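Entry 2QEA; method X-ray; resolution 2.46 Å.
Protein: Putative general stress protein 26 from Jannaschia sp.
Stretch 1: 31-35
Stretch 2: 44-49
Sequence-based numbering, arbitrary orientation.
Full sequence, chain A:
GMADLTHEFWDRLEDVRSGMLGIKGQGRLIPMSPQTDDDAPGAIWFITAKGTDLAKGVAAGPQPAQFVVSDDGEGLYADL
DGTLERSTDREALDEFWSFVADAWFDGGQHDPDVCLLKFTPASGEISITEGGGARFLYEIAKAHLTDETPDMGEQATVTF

Stretch 1 (31-35) PMSPQ
Stretch 2 44-49: IWFITA

How do the two backbones meet? Residues 44-49 form an extended strand, with phi/psi running from -112/124 at Ile44 through -136/137 at Phe46 to -140/175 at Thr48. The first stretch is strand at Pro31 (-70/131) and Met32 (-137/160), then continues through Ser33 (-100/103), Pro34 (-74/132) and Gln35 (-117/118). The end-to-end directions, CA 32 to 35 against CA 44 to 48, lie 126° apart, so the chains run roughly opposed but splayed. They come together at Gln35 and Trp45, a single antiparallel bridge of the hydrogen-bonded kind with CA atoms 5.0 Å apart; one step on, the CA atoms of Pro34 and Phe46 are 5.5 Å apart.

What holds the bridge? Two reciprocal backbone hydrogen bonds close a ring: Gln35 N gives to Trp45 O at 2.8 Å (N-H...O angle 156°), and Trp45 N gives to Gln35 O at 3.1 Å (153°). Pro34, whose ring nitrogen carries no hydrogen, cannot donate from its backbone, but Pro34 CA rests 3.6 Å from Trp45 O. The side chains of the bridged pair leave sideways and their ends lead away, with Gln35 CB 4.4 Å from Trp45 CB. Trp45 has chi1 -54° (m) and chi2 84°; with Gln35 at m, m and chi3 -45°, its NE2 makes a weak hydrogen bond to Ser33 O at 3.5 Å.

Which bump fills the space where the chains splay? It is the ring of Phe46, whose chi1 of -54° (m) and chi2 of -90° bring its end nearer the first stretch. Phe46 CD1 lies 3.6 Å from Met32 CB and 3.5 Å from Ser33 O, while Phe46 CE1 lies 3.6 Å from Pro34 CA and 3.8 Å from Pro34 CB. The ring thus lies along residues 32-34, meeting these atoms obliquely. Beside it, Pro34, puckered C-gamma endo, sets CB 3.5 Å from CG2 of Ile44 (chi1 m, chi2 t), so its ring touches both Ile44 and Phe46 in apolar contact.

How does Met32 reach the far end of the contact? The CA-to-CB bond of this selenomethionine points toward the second strand, and its side chain curls through three m rotamers (-60°, -67°, -71°). The methyl CE of Met32 comes 3.7 Å from Thr48 CB and 4.4 Å from Ile47 O, spanning the wider gap beyond Phe46. The CA-to-CB bond of Thr48 (chi1 -173°, t) also points toward the first stretch; its OG1 is hydrogen-bonded elsewhere in the structure. The stretches bury 377 Å², both sides summed.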

ATOM      1  N   PRO A  31      -4.659   0.858  -7.637  1.00 45.63           N
ATOM      2  CA  PRO A  31      -3.614   1.882  -7.501  1.00 45.41           C
ATOM      3  C   PRO A  31      -3.996   3.237  -8.129  1.00 45.52           C
ATOM      4  O   PRO A  31      -4.486   3.270  -9.262  1.00 45.45           O
ATOM      5  CB  PRO A  31      -2.415   1.259  -8.228  1.00 45.07           C
ATOM      6  CG  PRO A  31      -3.015   0.362  -9.226  1.00 45.63           C
ATOM      7  CD  PRO A  31      -4.242  -0.203  -8.577  1.00 45.58           C
HETATM    8  N   MSE A  32      -3.799   4.317  -7.367  1.00 45.73           N
HETATM    9  CA  MSE A  32      -4.073   5.705  -7.789  1.00 45.97           C
HETATM   10  C   MSE A  32      -2.924   6.619  -7.345  1.00 46.24           C
HETATM   11  O   MSE A  32      -2.182   6.269  -6.428  1.00 46.03           O
HETATM   12  CB  MSE A  32      -5.374   6.210  -7.161  1.00 45.95           C
HETATM   13  CG  MSE A  32      -6.617   5.418  -7.523  1.00 46.51           C
HETATM   14 SE   MSE A  32      -7.095   5.568  -9.398  0.75 51.78          SE
HETATM   15  CE  MSE A  32      -7.704   7.421  -9.386  1.00 42.01           C
ATOM     16  N   SER A  33      -2.802   7.784  -7.987  1.00 46.42           N
ATOM     17  CA  SER A  33      -1.748   8.770  -7.683  1.00 46.74           C
ATOM     18  C   SER A  33      -2.283   9.904  -6.798  1.00 46.50           C
ATOM     19  O   SER A  33      -2.960  10.799  -7.313  1.00 45.72           O
ATOM     20  CB  SER A  33      -1.164   9.349  -8.978  1.00 46.74           C
ATOM     21  OG  SER A  33      -0.497   8.348  -9.722  1.00 48.28           O
ATOM     22  N   PRO A  34      -1.979   9.883  -5.471  1.00 47.16           N
ATOM     23  CA  PRO A  34      -2.475  10.961  -4.605  1.00 47.40           C
ATOM     24  C   PRO A  34      -1.708  12.271  -4.829  1.00 47.82           C
ATOM     25  O   PRO A  34      -0.472  12.261  -4.893  1.00 48.14           O
ATOM     26  CB  PRO A  34      -2.226  10.417  -3.195  1.00 47.19           C
ATOM     27  CG  PRO A  34      -1.029   9.562  -3.346  1.00 47.79           C
ATOM     28  CD  PRO A  34      -1.176   8.914  -4.694  1.00 47.39           C
ATOM     29  N   GLN A  35      -2.449  13.367  -4.978  1.00 47.94           N
ATOM     30  CA  GLN A  35      -1.879  14.694  -5.182  1.00 48.96           C
ATOM     31  C   GLN A  35      -2.291  15.542  -3.987  1.00 49.76           C
ATOM     32  O   GLN A  35      -3.486  15.711  -3.737  1.00 50.01           O
ATOM     33  CB  GLN A  35      -2.394  15.311  -6.485  1.00 48.88           C
ATOM     34  CG  GLN A  35      -2.198  14.452  -7.743  1.00 49.97           C
ATOM     35  CD  GLN A  35      -0.736  14.158  -8.062  1.00 50.37           C
ATOM     36  OE1 GLN A  35       0.118  15.042  -8.006  1.00 50.62           O
ATOM     37  NE2 GLN A  35      -0.451  12.912  -8.422  1.00 53.27           N
ATOM     38  N   ILE A  44      -7.120  14.602  -0.006  1.00 46.13           N
ATOM     39  CA  ILE A  44      -6.207  13.911  -0.929  1.00 45.47           C
ATOM     40  C   ILE A  44      -6.913  13.916  -2.288  1.00 45.32           C
ATOM     41  O   ILE A  44      -8.036  13.416  -2.402  1.00 45.15           O
ATOM     42  CB  ILE A  44      -5.899  12.462  -0.489  1.00 45.29           C
ATOM     43  CG1 ILE A  44      -5.355  12.427   0.950  1.00 45.61           C
ATOM     44  CG2 ILE A  44      -4.892  11.828  -1.452  1.00 42.64           C
ATOM     45  CD1 ILE A  44      -5.067  11.024   1.481  1.00 45.06           C
ATOM     46  N   TRP A  45      -6.243  14.464  -3.306  1.00 44.91           N
ATOM     47  CA  TRP A  45      -6.819  14.649  -4.647  1.00 44.86           C
ATOM     48  C   TRP A  45      -6.326  13.614  -5.664  1.00 44.93           C
ATOM     49  O   TRP A  45      -5.157  13.217  -5.623  1.00 45.11           O
ATOM     50  CB  TRP A  45      -6.506  16.060  -5.149  1.00 44.47           C
ATOM     51  CG  TRP A  45      -6.947  17.138  -4.197  1.00 44.25           C
ATOM     52  CD1 TRP A  45      -6.263  17.611  -3.110  1.00 44.86           C
ATOM     53  CD2 TRP A  45      -8.176  17.864  -4.240  1.00 43.70           C
ATOM     54  NE1 TRP A  45      -6.985  18.597  -2.483  1.00 45.14           N
ATOM     55  CE2 TRP A  45      -8.166  18.773  -3.153  1.00 44.32           C
ATOM     56  CE3 TRP A  45      -9.287  17.841  -5.095  1.00 43.27           C
ATOM     57  CZ2 TRP A  45      -9.228  19.656  -2.898  1.00 44.35           C
ATOM     58  CZ3 TRP A  45     -10.344  18.716  -4.845  1.00 44.12           C
ATOM     59  CH2 TRP A  45     -10.307  19.614  -3.751  1.00 44.49           C
ATOM     60  N   PHE A  46      -7.227  13.189  -6.560  1.00 44.61           N
ATOM     61  CA  PHE A  46      -6.929  12.212  -7.624  1.00 44.52           C
ATOM     62  C   PHE A  46      -7.539  12.650  -8.960  1.00 44.55           C
ATOM     63  O   PHE A  46      -8.681  13.109  -8.991  1.00 44.52           O
ATOM     64  CB  PHE A  46      -7.491  10.825  -7.283  1.00 44.57           C
ATOM     65  CG  PHE A  46      -7.061  10.297  -5.945  1.00 45.08           C
ATOM     66  CD1 PHE A  46      -5.892   9.539  -5.816  1.00 44.59           C
ATOM     67  CD2 PHE A  46      -7.836  10.547  -4.805  1.00 45.34           C
ATOM     68  CE1 PHE A  46      -5.492   9.041  -4.561  1.00 45.32           C
ATOM     69  CE2 PHE A  46      -7.451  10.060  -3.554  1.00 45.75           C
ATOM     70  CZ  PHE A  46      -6.278   9.306  -3.426  1.00 45.84           C
ATOM     71  N   ILE A  47      -6.773  12.503 -10.044  1.00 45.02           N
ATOM     72  CA  ILE A  47      -7.222  12.799 -11.410  1.00 45.42           C
ATOM     73  C   ILE A  47      -7.480  11.436 -12.066  1.00 45.91           C
ATOM     74  O   ILE A  47      -6.557  10.620 -12.163  1.00 45.76           O
ATOM     75  CB  ILE A  47      -6.162  13.594 -12.212  1.00 45.22           C
ATOM     76  CG1 ILE A  47      -5.872  14.940 -11.532  1.00 45.72           C
ATOM     77  CG2 ILE A  47      -6.637  13.835 -13.645  1.00 44.30           C
ATOM     78  CD1 ILE A  47      -4.808  15.774 -12.228  1.00 45.73           C
ATOM     79  N   THR A  48      -8.723  11.198 -12.493  1.00 46.31           N
ATOM     80  CA  THR A  48      -9.136   9.933 -13.124  1.00 46.60           C
ATOM     81  C   THR A  48     -10.094  10.157 -14.307  1.00 46.44           C
ATOM     82  O   THR A  48     -10.483  11.291 -14.596  1.00 46.45           O
ATOM     83  CB  THR A  48      -9.784   8.994 -12.075  1.00 46.80           C
ATOM     84  OG1 THR A  48     -10.044   7.706 -12.655  1.00 47.92           O
ATOM     85  CG2 THR A  48     -11.081   9.590 -11.519  1.00 47.56           C
ATOM     86  N   ALA A  49     -10.432   9.065 -14.996  1.00 46.42           N
ATOM     87  CA  ALA A  49     -11.340   9.085 -16.150  1.00 46.51           C
ATOM     88  C   ALA A  49     -12.800   8.965 -15.693  1.00 46.83           C
ATOM     89  O   ALA A  49     -13.077   8.281 -14.704  1.00 47.03           O
ATOM     90  CB  ALA A  49     -10.997   7.953 -17.114  1.00 46.13           C
TER